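PDB 5XSW: chitinase from Thermococcus chitonophagus, which hydrolyses chitin, probably as an endo-acting glycosidase that also binds the polysaccharide, and is represented here by the C-terminal portion of the longer protein. Local coordinates for residues 262-267 with 470-475; 142-147 with 448-453. All coordinates share one frame; numbering follows the deposited sequence.

Interaction 1 of 2, residues 262-267 with 470-475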
# COMPACT_ATOMS: atom_id res chain seq x y z
N ALA A 262 -3.94 4.82 -5.17
CA ALA A 262 -3.01 5.87 -5.63
C ALA A 262 -2.77 5.78 -7.16
O ALA A 262 -2.70 6.79 -7.86
CB ALA A 262 -1.63 5.75 -4.90
N TYR A 263 -2.68 4.56 -7.66
CA TYR A 263 -2.35 4.35 -9.09
C TYR A 263 -3.53 4.68 -9.98
O TYR A 263 -3.38 5.00 -11.18
CB TYR A 263 -1.92 2.91 -9.35
CG TYR A 263 -0.61 2.47 -8.74
CD1 TYR A 263 0.26 3.37 -8.16
CD2 TYR A 263 -0.26 1.11 -8.75
CE1 TYR A 263 1.47 2.95 -7.58
CE2 TYR A 263 0.94 0.68 -8.23
CZ TYR A 263 1.80 1.61 -7.64
OH TYR A 263 2.97 1.13 -7.13
N TYR A 264 -4.73 4.57 -9.42
CA TYR A 264 -5.92 4.68 -10.24
C TYR A 264 -6.89 5.72 -9.73
O TYR A 264 -8.03 5.41 -9.34
CB TYR A 264 -6.59 3.30 -10.34
CG TYR A 264 -5.86 2.34 -11.26
CD1 TYR A 264 -5.85 2.56 -12.66
CD2 TYR A 264 -5.19 1.23 -10.76
CE1 TYR A 264 -5.20 1.68 -13.55
CE2 TYR A 264 -4.48 0.33 -11.66
CZ TYR A 264 -4.53 0.59 -13.05
OH TYR A 264 -3.93 -0.28 -13.91
N PRO A 265 -6.49 6.98 -9.80
CA PRO A 265 -7.45 8.05 -9.45
C PRO A 265 -8.68 8.04 -10.36
O PRO A 265 -9.72 8.51 -9.90
CB PRO A 265 -6.62 9.35 -9.64
CG PRO A 265 -5.49 8.97 -10.52
CD PRO A 265 -5.18 7.50 -10.25
N ASP A 266 -8.60 7.51 -11.59
CA ASP A 266 -9.80 7.46 -12.44
C ASP A 266 -10.77 6.40 -11.99
O ASP A 266 -11.95 6.49 -12.30
CB ASP A 266 -9.44 7.21 -13.91
CG ASP A 266 -8.64 8.38 -14.48
OD1 ASP A 266 -9.28 9.43 -14.72
OD2 ASP A 266 -7.40 8.28 -14.61
N ILE A 267 -10.29 5.37 -11.30
CA ILE A 267 -11.21 4.29 -10.87
C ILE A 267 -11.74 4.52 -9.41
O ILE A 267 -12.92 4.32 -9.14
CB ILE A 267 -10.51 2.90 -10.95
CG1 ILE A 267 -10.16 2.59 -12.42
CG2 ILE A 267 -11.45 1.77 -10.43
CD1 ILE A 267 -9.26 1.31 -12.58
N PRO A 470 -8.31 3.15 -17.94
CA PRO A 470 -7.45 4.33 -17.81
C PRO A 470 -6.01 3.89 -17.55
O PRO A 470 -5.82 2.75 -17.11
CB PRO A 470 -8.06 5.09 -16.60
CG PRO A 470 -8.56 3.96 -15.72
CD PRO A 470 -9.06 2.87 -16.69
N ARG A 471 -5.03 4.75 -17.81
CA ARG A 471 -3.65 4.46 -17.41
C ARG A 471 -3.48 4.57 -15.88
O ARG A 471 -4.05 5.49 -15.27
CB ARG A 471 -2.66 5.43 -18.06
CG ARG A 471 -2.76 5.49 -19.61
CD ARG A 471 -1.67 6.46 -20.18
NE ARG A 471 -2.20 7.78 -19.96
CZ ARG A 471 -3.04 8.38 -20.78
NH1 ARG A 471 -3.35 7.83 -21.94
NH2 ARG A 471 -3.55 9.54 -20.45
N PRO A 472 -2.71 3.66 -15.28
CA PRO A 472 -2.18 3.90 -13.94
C PRO A 472 -1.33 5.15 -14.00
O PRO A 472 -0.64 5.38 -15.02
CB PRO A 472 -1.32 2.65 -13.64
CG PRO A 472 -0.94 2.12 -15.08
CD PRO A 472 -2.14 2.45 -15.92
N THR A 473 -1.36 5.97 -12.95
CA THR A 473 -0.67 7.25 -13.04
C THR A 473 -0.41 7.84 -11.64
O THR A 473 -0.77 7.20 -10.64
CB THR A 473 -1.50 8.24 -13.92
OG1 THR A 473 -0.73 9.42 -14.20
CG2 THR A 473 -2.82 8.62 -13.25
N GLY A 474 0.23 9.02 -11.58
CA GLY A 474 0.51 9.71 -10.32
C GLY A 474 1.92 9.48 -9.81
O GLY A 474 2.69 8.70 -10.39
N ASP A 475 2.25 10.10 -8.68
CA ASP A 475 3.65 10.11 -8.22
C ASP A 475 4.17 8.75 -7.84
O ASP A 475 5.29 8.38 -8.21
CB ASP A 475 3.83 11.04 -7.00
CG ASP A 475 3.72 12.49 -7.35
OD1 ASP A 475 2.71 12.92 -7.92
OD2 ASP A 475 4.65 13.24 -7.06
O HOH W 1 -4.82 0.12 -16.39
O HOH W 2 -6.16 6.19 -13.34

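Interaction 2 of 2, residues 142-147 with 448-453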
# COMPACT_ATOMS: atom_id res chain seq x y z
N PRO A 142 -27.34 -23.07 -25.82
CA PRO A 142 -26.84 -23.52 -24.52
C PRO A 142 -25.58 -24.35 -24.61
O PRO A 142 -25.05 -24.72 -23.57
CB PRO A 142 -28.00 -24.38 -23.97
CG PRO A 142 -28.73 -24.87 -25.24
CD PRO A 142 -28.60 -23.74 -26.23
N HIS A 143 -25.09 -24.65 -25.81
CA HIS A 143 -23.96 -25.55 -25.91
C HIS A 143 -22.73 -24.78 -25.41
O HIS A 143 -22.53 -23.63 -25.78
CB HIS A 143 -23.75 -26.04 -27.34
CG HIS A 143 -22.40 -26.64 -27.58
ND1 HIS A 143 -22.16 -27.99 -27.45
CD2 HIS A 143 -21.23 -26.08 -27.97
CE1 HIS A 143 -20.89 -28.24 -27.73
NE2 HIS A 143 -20.30 -27.09 -28.05
N VAL A 144 -21.93 -25.43 -24.58
CA VAL A 144 -20.75 -24.83 -23.96
C VAL A 144 -19.48 -25.33 -24.63
O VAL A 144 -19.28 -26.51 -24.75
CB VAL A 144 -20.69 -25.20 -22.44
CG1 VAL A 144 -19.37 -24.70 -21.78
CG2 VAL A 144 -21.93 -24.65 -21.72
N LYS A 145 -18.63 -24.41 -25.05
CA LYS A 145 -17.35 -24.75 -25.66
C LYS A 145 -16.21 -24.69 -24.62
O LYS A 145 -15.84 -23.61 -24.22
CB LYS A 145 -17.08 -23.77 -26.79
CG LYS A 145 -15.72 -23.95 -27.49
CD LYS A 145 -15.50 -22.95 -28.64
CE LYS A 145 -15.12 -21.54 -28.12
NZ LYS A 145 -14.37 -20.68 -29.10
N PRO A 146 -15.68 -25.83 -24.16
CA PRO A 146 -14.57 -25.74 -23.19
C PRO A 146 -13.40 -24.91 -23.72
O PRO A 146 -13.19 -24.78 -24.94
CB PRO A 146 -14.14 -27.19 -22.96
CG PRO A 146 -14.80 -28.00 -24.07
CD PRO A 146 -15.94 -27.22 -24.61
N HIS A 147 -12.64 -24.32 -22.79
CA HIS A 147 -11.53 -23.45 -23.16
C HIS A 147 -10.41 -23.56 -22.13
O HIS A 147 -10.51 -24.33 -21.19
CB HIS A 147 -11.99 -22.01 -23.29
CG HIS A 147 -12.54 -21.44 -21.99
ND1 HIS A 147 -11.81 -20.58 -21.18
CD2 HIS A 147 -13.73 -21.63 -21.37
CE1 HIS A 147 -12.56 -20.22 -20.14
NE2 HIS A 147 -13.72 -20.85 -20.22
N SER A 448 -31.52 -12.90 -18.01
CA SER A 448 -30.64 -13.98 -17.62
C SER A 448 -29.22 -13.44 -17.36
O SER A 448 -28.68 -12.69 -18.19
CB SER A 448 -30.55 -15.03 -18.70
OG SER A 448 -29.45 -15.90 -18.45
N TYR A 449 -28.61 -13.84 -16.24
CA TYR A 449 -27.21 -13.46 -15.99
C TYR A 449 -26.33 -14.04 -17.11
O TYR A 449 -25.62 -13.34 -17.81
CB TYR A 449 -26.76 -13.95 -14.62
CG TYR A 449 -25.26 -13.74 -14.45
CD1 TYR A 449 -24.78 -12.52 -14.03
CD2 TYR A 449 -24.37 -14.75 -14.71
CE1 TYR A 449 -23.36 -12.31 -13.83
CE2 TYR A 449 -22.95 -14.57 -14.54
CZ TYR A 449 -22.49 -13.36 -14.09
OH TYR A 449 -21.14 -13.20 -13.92
N ARG A 450 -26.45 -15.34 -17.31
CA ARG A 450 -25.61 -16.02 -18.30
C ARG A 450 -25.77 -15.43 -19.73
O ARG A 450 -24.78 -15.12 -20.41
CB ARG A 450 -25.96 -17.52 -18.32
CG ARG A 450 -25.09 -18.25 -19.35
CD ARG A 450 -25.37 -19.72 -19.41
NE ARG A 450 -24.92 -20.27 -20.68
CZ ARG A 450 -24.94 -21.57 -20.98
NH1 ARG A 450 -25.34 -22.48 -20.09
NH2 ARG A 450 -24.53 -21.97 -22.18
N TYR A 451 -27.02 -15.23 -20.16
CA TYR A 451 -27.28 -14.88 -21.58
C TYR A 451 -27.33 -13.39 -21.84
O TYR A 451 -26.95 -12.93 -22.92
CB TYR A 451 -28.59 -15.56 -22.04
CG TYR A 451 -28.47 -17.07 -22.08
CD1 TYR A 451 -27.80 -17.71 -23.11
CD2 TYR A 451 -28.93 -17.84 -21.02
CE1 TYR A 451 -27.66 -19.09 -23.12
CE2 TYR A 451 -28.79 -19.21 -21.02
CZ TYR A 451 -28.16 -19.83 -22.06
OH TYR A 451 -28.04 -21.20 -22.03
N ASP A 452 -27.80 -12.61 -20.86
CA ASP A 452 -28.06 -11.20 -21.10
C ASP A 452 -27.12 -10.20 -20.44
O ASP A 452 -27.07 -9.04 -20.85
CB ASP A 452 -29.47 -10.85 -20.62
CG ASP A 452 -30.54 -11.64 -21.36
OD1 ASP A 452 -30.47 -11.69 -22.61
OD2 ASP A 452 -31.41 -12.20 -20.68
N PHE A 453 -26.48 -10.56 -19.33
CA PHE A 453 -25.88 -9.47 -18.56
C PHE A 453 -24.67 -8.79 -19.26
O PHE A 453 -24.46 -7.58 -19.10
CB PHE A 453 -25.49 -9.94 -17.11
CG PHE A 453 -25.15 -8.77 -16.20
CD1 PHE A 453 -26.10 -7.84 -15.89
CD2 PHE A 453 -23.85 -8.62 -15.67
CE1 PHE A 453 -25.80 -6.71 -15.08
CE2 PHE A 453 -23.52 -7.54 -14.86
CZ PHE A 453 -24.49 -6.57 -14.55
O HOH W 3 -25.83 -25.28 -20.97

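Interaction 1 of 2, residues 262-267 with 470-475
The carbonyl oxygen of Tyr263 receives two donors from the loop 470-475. Thr473 N hydrogen-bonds to Tyr263 O at 2.9 Å with an N-H...O angle of 152°, in the carbonyl plane and on a lone pair, while the CA-H of Pro472 makes a weaker contact with the same oxygen, Pro472 CA to Tyr263 O 3.2 Å. The helix 254-263 stops here, and the loop supplies a donor to a carbonyl of its last turn. Tyr264, the first residue to leave helical torsions, has its side chain running alongside that of Pro472. Its CG stands anti to its own carbonyl carbon (chi1 -74°), and the outer part of the ring reaches the proline, with Tyr264 CZ 3.9 Å from Pro472 CB. Proline suits the place because its compact apolar ring can lie against the phenol. Pro470 O sits at the edge of the Tyr264 ring, and a water joins it to Tyr264 OH. The side chains of Pro470 and Asp266 run antiparallel past one another, Pro470 CB to Asp266 CB 3.7 Å, and Pro470 CG meets CG1 of Ile267, 3.9 Å away, the two side chains roughly perpendicular. Pro265, whose CG touches Thr473 CG2, lies within a turn closed by Ile267 N bonding to Tyr264 O. A second water donates to Asp266 OD2 at 2.7 Å and to Arg471 O, and accepts from Asp266 N. Arg471 N bonds to Asn29 OD1 of the N-terminal beta domain. Proline rings thus fill in against the outer end of Tyr264 and against Ile267, while the buried carboxylate, held by three donors, Tyr26 OH and Asn29 N on OD1 and the water on OD2, probably remains charged and ties the turn after helix 254-263 to the beta domain.

Interaction 2 of 2, residues 142-147 with 448-453
Arg450 runs straight out from the helix 449-461 and meets the loop at Pro142 with the edge of its guanidinium. Its CG is anti to the backbone N (chi1 180°) and the chain stays extended as far as NE, a reach that few other side chains could match. Arg450 NH2 donates to Pro142 O at 3.1 Å with an N-H...O angle of 157°. The acceptor lies near the guanidinium plane, but the donor stands above the carbonyl plane of Pro142, 56° out of it. A water in the guanidinium plane closes a second path, donating to Pro142 O at 2.8 Å and accepting from Arg450 NH1. Tyr451 is turned so that its hydroxyl sits over the centre of one guanidinium face, 3.3 Å above it, and CG of Arg450 in turn lies over the face of the Tyr451 ring. The same hydroxyl touches the loop proline, Tyr451 OH to Pro142 CA 3.6 Å, where the rigid proline presents its CA and CB. Both side chains leave the first turn of a helix whose N-cap is Ser448: Tyr451 N bonds to Ser448 OG at 3.0 Å, and a short side chain such as serine can fold back to make this capping bond. Asp452 OD2 accepts from Ser448 N at 2.8 Å through its anti lone pair, fixing the cap from the other direction. An alanine in place of Arg450 would probably leave Pro142 O without its NH2 donor, the bridging water without its NH1 mate, and Gln161 OE1, which also accepts from NH2, without that bond. Val144 crosses the arginine obliquely, its CG2 lying 3.8 Å from Arg450 NH2, and this branched valine also packs against Ile392.

In the fold
Interactions 1 and 2 lie apart, their centres 33 Å from each other and their nearest atoms about 16 Å. Along the chain their segments alternate, 142-147, 262-267, 448-453 and 470-475, and the second segments of the two contacts, 448-453 and 470-475, are joined by the rest of helix 449-461 and the loop after it. Interaction 1 is where the largely helical part meets the N-terminal beta domain, near the second subunit; interaction 2 pins a loop that follows helix 136-139. Neither includes a residue of the glycan pocket seen here, which draws on Glu213, Gln251, Asn337 and His374 among others. Gln251 lies just before helix 254-263, which ends in interaction 1.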